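Local coordinates for 5-formaminoimidazole-4-carboxamide-1-(Beta)-D-ribofuranosyl 5'-monophosphate synthetase (Thermococcus kodakarensis, PDB 2PBZ), which binds ATP and probably catalyses an ATP-dependent, carbon-nitrogen bond-forming step of IMP (purine) biosynthesis, at residues L101-L106 against I111-V116; V169-H174 against G258-I263; E185-D190 against L288-R293. All blocks are in the same frame, centred on the assembly; numbering follows the deposited sequence.

Overall arrangement
Interactions 1 and 2 meet beside the ATP pocket, and interaction 3 lies farther off in the same chain. The centres of interactions 1 and 2 are 12 Å apart. Residues 111-116 run along the strand of 258-263: Val114 N lies 2.9 Å from Ala262 O, a probable hydrogen bond, and Pro112 O approaches Ala262 N, though this pair is modelled doubtfully short. Of the three, interaction 2 touches the nucleotide, whereas the Arg113 side chain stays about 10 Å from it. Interaction 3 is centred 17 Å from interaction 2. They share one antiparallel sheet, in which Tyr172 O probably accepts a bond from Asp190 N at 2.9 Å. Interactions 1 and 3 do not touch; their nearest atoms are about 11 Å apart.

Interaction 1 (L101-L106 against I111-V116); sequences LQDKAL and IPRVEV
Leu106 and Ile111 meet through matching first torsions: CG of Leu106 and CG1 of Ile111 each lie anti to their own carbonyl carbon. This sets Leu106 CD2 against Ile111 CD1 at 3.8 Å, and CD2 also lies near CB and CG2 of Ile111. The two apolar chains meet at an oblique angle. Beside them Ile111 N donates to Leu106 O at 3.0 Å. This bond spans five residues at the end of helix 99-109, a spacing consistent with the 6→1 bond of a Schellman motif, where the chain leaves the helix.

Arg113 has CG between its backbone N and carbonyl carbon (chi1 82°), and its chain bends again at chi3 (108°). The guanidinium therefore folds back over its own segment. NH1 donates to Ile111 O at 2.8 Å. The oxygen lies almost in the guanidinium plane, but the N-H is bent away from it (136°). Asp103 reaches across at about a right angle, with OD2 3.7 Å from Arg113 CD. OD2 is 4.4 Å from Arg113 NE and well out of the guanidinium plane, so the charges are near without a salt bridge. The salt bridge of Asp103 goes through OD1 to Arg161. With an alanine here instead of Arg113, Ile111 O would probably lose its NH1 donor and Asp103 the positive charge beside it. NH1 thus holds the loop backbone, NH2 has a long, weak ion pair with Glu107, and the nearby charge of Asp103 probably adds a diffuse attraction.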
# COMPACT_ATOMS: atom_id res chain seq x y z
N LEU A 101 28.21 -14.00 -10.23
CA LEU A 101 27.39 -14.92 -9.47
C LEU A 101 25.91 -14.78 -9.79
O LEU A 101 25.18 -15.76 -9.92
CB LEU A 101 27.61 -14.70 -7.98
CG LEU A 101 29.04 -14.99 -7.50
CD1 LEU A 101 29.18 -14.55 -6.04
CD2 LEU A 101 29.35 -16.46 -7.66
N GLN A 102 25.47 -13.53 -9.92
CA GLN A 102 24.07 -13.26 -10.22
C GLN A 102 23.67 -13.91 -11.53
O GLN A 102 22.65 -14.59 -11.60
CB GLN A 102 23.83 -11.75 -10.27
CG GLN A 102 22.86 -11.26 -9.22
CD GLN A 102 22.55 -9.78 -9.35
OE1 GLN A 102 22.28 -9.27 -10.45
NE2 GLN A 102 22.56 -9.08 -8.22
N ASP A 103 24.49 -13.72 -12.56
CA ASP A 103 24.23 -14.30 -13.88
C ASP A 103 24.26 -15.81 -13.83
O ASP A 103 23.31 -16.47 -14.26
CB ASP A 103 25.28 -13.83 -14.88
CG ASP A 103 25.22 -12.35 -15.12
OD1 ASP A 103 26.30 -11.74 -15.21
OD2 ASP A 103 24.10 -11.81 -15.23
N LYS A 104 25.35 -16.36 -13.30
CA LYS A 104 25.53 -17.79 -13.20
C LYS A 104 24.27 -18.46 -12.68
O LYS A 104 23.74 -19.37 -13.30
CB LYS A 104 26.71 -18.09 -12.29
CG LYS A 104 27.09 -19.56 -12.19
CD LYS A 104 28.37 -19.76 -11.36
CE LYS A 104 29.58 -19.06 -12.00
NZ LYS A 104 30.89 -19.32 -11.29
N ALA A 105 23.77 -17.97 -11.55
CA ALA A 105 22.56 -18.54 -10.95
C ALA A 105 21.32 -18.35 -11.81
O ALA A 105 20.58 -19.30 -12.05
CB ALA A 105 22.33 -17.91 -9.57
N LEU A 106 21.08 -17.12 -12.26
CA LEU A 106 19.92 -16.82 -13.09
C LEU A 106 19.94 -17.64 -14.39
O LEU A 106 18.91 -18.15 -14.84
CB LEU A 106 19.85 -15.31 -13.38
CG LEU A 106 19.39 -14.42 -12.21
CD1 LEU A 106 19.63 -12.98 -12.54
CD2 LEU A 106 17.91 -14.66 -11.91
N ILE A 111 16.09 -18.49 -15.90
CA ILE A 111 15.32 -17.26 -15.75
C ILE A 111 15.78 -16.20 -16.76
O ILE A 111 16.98 -15.94 -16.90
CB ILE A 111 15.45 -16.71 -14.31
CG1 ILE A 111 15.00 -17.80 -13.33
CG2 ILE A 111 14.59 -15.46 -14.13
CD1 ILE A 111 15.28 -17.47 -11.89
N PRO A 112 14.83 -15.59 -17.47
CA PRO A 112 15.16 -14.56 -18.46
C PRO A 112 15.77 -13.36 -17.78
O PRO A 112 15.23 -12.89 -16.78
CB PRO A 112 13.80 -14.22 -19.09
CG PRO A 112 13.00 -15.51 -18.89
CD PRO A 112 13.38 -15.88 -17.48
N ARG A 113 16.89 -12.85 -18.29
CA ARG A 113 17.48 -11.68 -17.67
C ARG A 113 17.56 -10.51 -18.65
O ARG A 113 17.46 -10.70 -19.86
CB ARG A 113 18.86 -12.03 -17.11
CG ARG A 113 20.01 -12.02 -18.10
CD ARG A 113 21.26 -12.71 -17.49
NE ARG A 113 21.52 -14.02 -18.10
CZ ARG A 113 20.63 -15.02 -18.14
NH1 ARG A 113 19.43 -14.86 -17.58
NH2 ARG A 113 20.94 -16.17 -18.74
N VAL A 114 17.69 -9.30 -18.14
CA VAL A 114 17.81 -8.15 -19.03
C VAL A 114 19.10 -8.36 -19.79
O VAL A 114 20.10 -8.79 -19.21
CB VAL A 114 17.89 -6.83 -18.27
CG1 VAL A 114 16.58 -6.57 -17.57
CG2 VAL A 114 19.04 -6.88 -17.27
N GLU A 115 19.08 -8.07 -21.08
CA GLU A 115 20.26 -8.23 -21.93
C GLU A 115 21.32 -7.18 -21.60
O GLU A 115 21.01 -6.03 -21.25
CB GLU A 115 19.87 -8.13 -23.41
CG GLU A 115 19.45 -6.72 -23.85
CD GLU A 115 19.17 -6.60 -25.36
OE1 GLU A 115 19.86 -7.28 -26.16
OE2 GLU A 115 18.26 -5.80 -25.73
N VAL A 116 22.58 -7.59 -21.71
CA VAL A 116 23.73 -6.72 -21.46
C VAL A 116 24.10 -6.02 -22.77
O VAL A 116 23.95 -6.59 -23.86
CB VAL A 116 24.95 -7.53 -20.95
CG1 VAL A 116 26.06 -6.59 -20.52
CG2 VAL A 116 24.51 -8.42 -19.79

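Interaction 2 (V169-H174 against G258-I263); sequences VYLYVH and GSFKAI. With ATP (adenosine-5'-triphosphate), chain D.
Tyr170 meets Ile263 with the edge of its ring: CD2 is 3.8 Å from Ile263 CD1, which lies in the ring plane. One face of the same ring lies under the ribose, with ATP C2' 3.5 Å above its centre. The phenol oxygen is hydrogen-bonded to Ile166 O, which fixes the far end of the ring. Ile263 has CG1 between its backbone N and carbonyl carbon (chi1 57°) and runs on extended. CD1 thus fills the corner between Tyr170 and the alpha phosphate, 3.5 Å from ATP O2A. Tyr172 comes from the same side of its strand. Its OH donates to ATP O1A at 3.3 Å, with this oxygen near the ring plane. Leu171 turns to the other side and crosses Phe260 at about a right angle. Leu171 CD1 meets the ring edge at CE2, 4.1 Å away.

Strands 170-178 and 261-266 are not neighbours; strand 249-255 runs between them in a five-stranded antiparallel sheet, consistent with an ATP-grasp domain. Leu227 of helix 224-241 packs on Phe260, and Val212 of a second subunit packs on Leu171.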
# COMPACT_ATOMS: atom_id res chain seq x y z
N VAL A 169 7.01 -0.78 -14.51
CA VAL A 169 6.94 -1.39 -13.20
C VAL A 169 8.00 -2.43 -12.86
O VAL A 169 8.18 -3.46 -13.54
CB VAL A 169 5.54 -2.00 -12.95
CG1 VAL A 169 5.29 -3.16 -13.87
CG2 VAL A 169 5.45 -2.44 -11.49
N TYR A 170 8.70 -2.14 -11.77
CA TYR A 170 9.73 -3.02 -11.25
C TYR A 170 9.18 -3.72 -10.03
O TYR A 170 8.79 -3.09 -9.04
CB TYR A 170 10.99 -2.21 -10.95
CG TYR A 170 11.75 -1.96 -12.23
CD1 TYR A 170 11.24 -1.11 -13.21
CD2 TYR A 170 12.91 -2.69 -12.53
CE1 TYR A 170 11.85 -1.00 -14.46
CE2 TYR A 170 13.52 -2.59 -13.78
CZ TYR A 170 12.98 -1.75 -14.74
OH TYR A 170 13.56 -1.69 -15.99
N LEU A 171 9.15 -5.04 -10.13
CA LEU A 171 8.61 -5.89 -9.09
C LEU A 171 9.66 -6.70 -8.36
O LEU A 171 10.55 -7.28 -8.96
CB LEU A 171 7.58 -6.82 -9.72
CG LEU A 171 6.50 -6.04 -10.48
CD1 LEU A 171 5.75 -7.00 -11.40
CD2 LEU A 171 5.55 -5.37 -9.48
N TYR A 172 9.52 -6.74 -7.05
CA TYR A 172 10.46 -7.46 -6.22
C TYR A 172 9.71 -8.59 -5.51
O TYR A 172 8.97 -8.36 -4.55
CB TYR A 172 11.12 -6.48 -5.24
CG TYR A 172 11.80 -5.35 -5.96
CD1 TYR A 172 11.05 -4.35 -6.60
CD2 TYR A 172 13.18 -5.33 -6.13
CE1 TYR A 172 11.66 -3.37 -7.39
CE2 TYR A 172 13.81 -4.34 -6.92
CZ TYR A 172 13.04 -3.38 -7.55
OH TYR A 172 13.65 -2.44 -8.37
N VAL A 173 9.90 -9.80 -6.01
CA VAL A 173 9.23 -10.96 -5.47
C VAL A 173 9.98 -11.58 -4.31
O VAL A 173 11.15 -11.90 -4.42
CB VAL A 173 9.01 -12.03 -6.56
CG1 VAL A 173 7.99 -13.07 -6.08
CG2 VAL A 173 8.54 -11.35 -7.84
N HIS A 174 9.28 -11.77 -3.21
CA HIS A 174 9.87 -12.33 -2.01
C HIS A 174 9.52 -13.81 -1.84
O HIS A 174 8.35 -14.20 -1.95
CB HIS A 174 9.39 -11.52 -0.80
CG HIS A 174 9.60 -10.05 -0.96
ND1 HIS A 174 10.85 -9.47 -0.89
CD2 HIS A 174 8.74 -9.05 -1.25
CE1 HIS A 174 10.74 -8.17 -1.14
NE2 HIS A 174 9.47 -7.89 -1.36
N GLY A 258 6.05 -6.92 -19.92
CA GLY A 258 4.81 -7.57 -20.23
C GLY A 258 5.34 -8.95 -20.51
O GLY A 258 4.63 -9.81 -21.03
N SER A 259 6.61 -9.16 -20.15
CA SER A 259 7.27 -10.45 -20.38
C SER A 259 8.43 -10.82 -19.44
O SER A 259 9.28 -11.63 -19.83
CB SER A 259 7.81 -10.52 -21.80
OG SER A 259 8.98 -9.73 -21.92
N PHE A 260 8.48 -10.23 -18.24
CA PHE A 260 9.53 -10.56 -17.25
C PHE A 260 10.99 -10.77 -17.69
O PHE A 260 11.30 -11.69 -18.45
CB PHE A 260 9.14 -11.81 -16.44
CG PHE A 260 8.11 -11.54 -15.38
CD1 PHE A 260 7.08 -12.45 -15.14
CD2 PHE A 260 8.15 -10.37 -14.62
CE1 PHE A 260 6.11 -12.19 -14.17
CE2 PHE A 260 7.18 -10.10 -13.65
CZ PHE A 260 6.16 -11.02 -13.42
N LYS A 261 11.86 -9.92 -17.17
CA LYS A 261 13.29 -9.98 -17.42
C LYS A 261 13.89 -9.80 -16.03
O LYS A 261 13.56 -8.84 -15.33
CB LYS A 261 13.75 -8.81 -18.30
CG LYS A 261 12.90 -8.53 -19.53
CD LYS A 261 13.24 -9.44 -20.69
CE LYS A 261 12.49 -9.01 -21.93
NZ LYS A 261 12.80 -9.90 -23.09
N ALA A 262 14.77 -10.71 -15.61
CA ALA A 262 15.39 -10.59 -14.29
C ALA A 262 16.50 -9.54 -14.33
O ALA A 262 17.27 -9.46 -15.29
CB ALA A 262 15.94 -11.94 -13.85
N ILE A 263 16.57 -8.72 -13.28
CA ILE A 263 17.58 -7.69 -13.20
C ILE A 263 18.49 -7.95 -12.01
O ILE A 263 19.58 -7.39 -11.92
CB ILE A 263 16.96 -6.28 -13.03
CG1 ILE A 263 16.08 -6.24 -11.78
CG2 ILE A 263 16.18 -5.90 -14.27
CD1 ILE A 263 15.76 -4.83 -11.29
PG ATP D . 22.26 -2.12 -5.34
O1G ATP D . 22.91 -3.21 -6.18
O2G ATP D . 23.45 -1.11 -4.78
O3G ATP D . 21.45 -2.77 -4.07
PB ATP D . 20.01 -2.25 -6.85
O1B ATP D . 20.60 -3.32 -7.69
O2B ATP D . 19.18 -2.90 -5.61
O3B ATP D . 21.20 -1.28 -6.27
PA ATP D . 17.74 -1.92 -8.46
O1A ATP D . 16.80 -2.57 -7.51
O2A ATP D . 18.20 -2.97 -9.59
O3A ATP D . 19.06 -1.27 -7.71
O5' ATP D . 17.08 -0.61 -9.12
C5' ATP D . 15.86 -0.89 -9.75
C4' ATP D . 15.39 0.46 -10.25
O4' ATP D . 16.33 1.05 -11.21
C3' ATP D . 14.01 0.39 -10.92
O3' ATP D . 13.11 1.19 -10.20
C2' ATP D . 14.19 0.88 -12.33
O2' ATP D . 13.39 2.06 -12.55
C1' ATP D . 15.69 1.15 -12.51
N9 ATP D . 16.22 0.14 -13.46
C8 ATP D . 16.92 -1.01 -13.16
N7 ATP D . 17.22 -1.66 -14.23
C5 ATP D . 16.72 -0.99 -15.30
C6 ATP D . 16.72 -1.19 -16.72
N6 ATP D . 17.35 -2.32 -17.26
N1 ATP D . 16.09 -0.26 -17.52
C2 ATP D . 15.48 0.83 -17.02
N3 ATP D . 15.47 1.05 -15.69
C4 ATP D . 16.07 0.18 -14.82

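Interaction 3 (E185-D190 against L288-R293); sequences ELLGVD and LSMGRR
Glu185 and Arg293 come from opposite directions and join in a buried salt bridge. Arg293 NH2 donates to Glu185 OE2 at 3.2 Å in a nearly straight bond (164°). The oxygen lies in the guanidinium plane and is met on its syn side, though the donor sits out of the carboxylate plane. The two flat groups are turned 43° against each other. Arg293 NE lies 2.8 Å from Glu185 OE1 and makes the second bond of the pair, but the place of NE is less sure. Arg293 reaches the carboxylate with CG anti to the backbone N and a bend at chi2 (60°). Beside the ion pair Leu187 CD1 packs on Arg293 CG at 4.0 Å, crossing the arginine chain at about a right angle. Selenomethionine Met290 lies against the same leucine, but the modelled approach of its CE to Leu187 CD1 is too close to be reliable.

The contact seats the first turn of helix 290-302 on strand 183-194, part of the antiparallel sheet of a domain consistent with the ATP-grasp fold. Ser289 is the N-cap of that helix. Its OG accepts from Arg292 N at 3.2 Å and, weakly, from Gly291 N. Ser289 O takes Arg293 N at 2.8 Å, which closes the first turn and sets the base of the arginine.

Farther out, Glu185 OE2 has a second salt bridge, to Arg183. This second positive group is likely to favour the charged carboxylate. Trp284 touches both Glu185 and Arg293, and Tyr283 packs on Leu187.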
# COMPACT_ATOMS: atom_id res chain seq x y z
N GLU A 185 7.72 -20.85 -0.53
CA GLU A 185 6.62 -19.94 -0.25
C GLU A 185 6.81 -18.59 -0.94
O GLU A 185 7.84 -17.95 -0.77
CB GLU A 185 6.48 -19.74 1.26
CG GLU A 185 5.83 -20.89 2.02
CD GLU A 185 6.10 -20.83 3.52
OE1 GLU A 185 6.29 -19.72 4.03
OE2 GLU A 185 6.12 -21.88 4.20
N LEU A 186 5.81 -18.19 -1.73
CA LEU A 186 5.81 -16.90 -2.43
C LEU A 186 5.04 -16.02 -1.45
O LEU A 186 3.81 -16.11 -1.36
CB LEU A 186 5.06 -17.04 -3.77
CG LEU A 186 4.86 -15.92 -4.82
CD1 LEU A 186 5.51 -14.64 -4.37
CD2 LEU A 186 5.40 -16.38 -6.16
N LEU A 187 5.76 -15.19 -0.70
CA LEU A 187 5.15 -14.38 0.33
C LEU A 187 4.87 -12.90 0.10
O LEU A 187 4.34 -12.23 0.97
CB LEU A 187 5.96 -14.54 1.62
CG LEU A 187 5.97 -16.00 2.10
CD1 LEU A 187 6.88 -16.15 3.28
CD2 LEU A 187 4.57 -16.44 2.46
N GLY A 188 5.20 -12.38 -1.06
CA GLY A 188 4.90 -10.99 -1.30
C GLY A 188 5.54 -10.42 -2.53
O GLY A 188 6.44 -11.01 -3.12
N VAL A 189 5.03 -9.27 -2.94
CA VAL A 189 5.57 -8.57 -4.08
C VAL A 189 5.66 -7.11 -3.68
O VAL A 189 4.67 -6.47 -3.31
CB VAL A 189 4.70 -8.69 -5.35
CG1 VAL A 189 5.41 -7.99 -6.50
CG2 VAL A 189 4.45 -10.15 -5.68
N ASP A 190 6.86 -6.59 -3.77
CA ASP A 190 7.18 -5.25 -3.40
C ASP A 190 7.39 -4.37 -4.62
O ASP A 190 7.63 -4.84 -5.72
CB ASP A 190 8.45 -5.30 -2.54
CG ASP A 190 8.96 -3.95 -2.19
OD1 ASP A 190 8.26 -3.24 -1.43
OD2 ASP A 190 10.07 -3.59 -2.67
N LEU A 288 1.47 -12.74 9.24
CA LEU A 288 2.87 -13.12 9.41
C LEU A 288 3.86 -12.55 8.36
O LEU A 288 3.82 -12.92 7.19
CB LEU A 288 2.92 -14.65 9.44
CG LEU A 288 4.16 -15.49 9.62
CD1 LEU A 288 3.74 -16.88 10.07
CD2 LEU A 288 4.94 -15.55 8.32
N SER A 289 4.75 -11.65 8.80
CA SER A 289 5.74 -11.04 7.91
C SER A 289 6.93 -11.97 7.62
O SER A 289 7.02 -13.07 8.17
CB SER A 289 6.30 -9.76 8.52
OG SER A 289 7.21 -10.08 9.55
N MSE A 290 7.84 -11.50 6.78
CA MSE A 290 9.01 -12.28 6.41
C MSE A 290 9.96 -12.45 7.59
O MSE A 290 10.62 -13.49 7.72
CB MSE A 290 9.77 -11.62 5.26
CG MSE A 290 11.02 -12.40 4.85
SE MSE A 290 10.72 -14.07 3.82
CE MSE A 290 9.25 -14.82 4.75
N GLY A 291 10.03 -11.42 8.43
CA GLY A 291 10.88 -11.47 9.60
C GLY A 291 10.29 -12.45 10.58
O GLY A 291 11.01 -13.12 11.31
N ARG A 292 8.96 -12.53 10.61
CA ARG A 292 8.31 -13.46 11.51
C ARG A 292 8.40 -14.87 10.95
O ARG A 292 8.41 -15.85 11.70
CB ARG A 292 6.85 -13.07 11.75
CG ARG A 292 6.21 -13.94 12.82
CD ARG A 292 4.86 -13.44 13.31
NE ARG A 292 4.35 -14.31 14.36
CZ ARG A 292 3.09 -14.34 14.77
NH1 ARG A 292 2.19 -13.54 14.22
NH2 ARG A 292 2.71 -15.19 15.72
N ARG A 293 8.47 -14.97 9.62
CA ARG A 293 8.55 -16.27 8.96
C ARG A 293 9.88 -16.92 9.30
O ARG A 293 9.94 -18.11 9.58
CB ARG A 293 8.42 -16.11 7.46
CG ARG A 293 8.42 -17.42 6.72
CD ARG A 293 7.25 -18.28 7.16
NE ARG A 293 7.36 -19.63 6.64
CZ ARG A 293 8.23 -20.54 7.07
NH1 ARG A 293 9.08 -20.24 8.04
NH2 ARG A 293 8.27 -21.74 6.50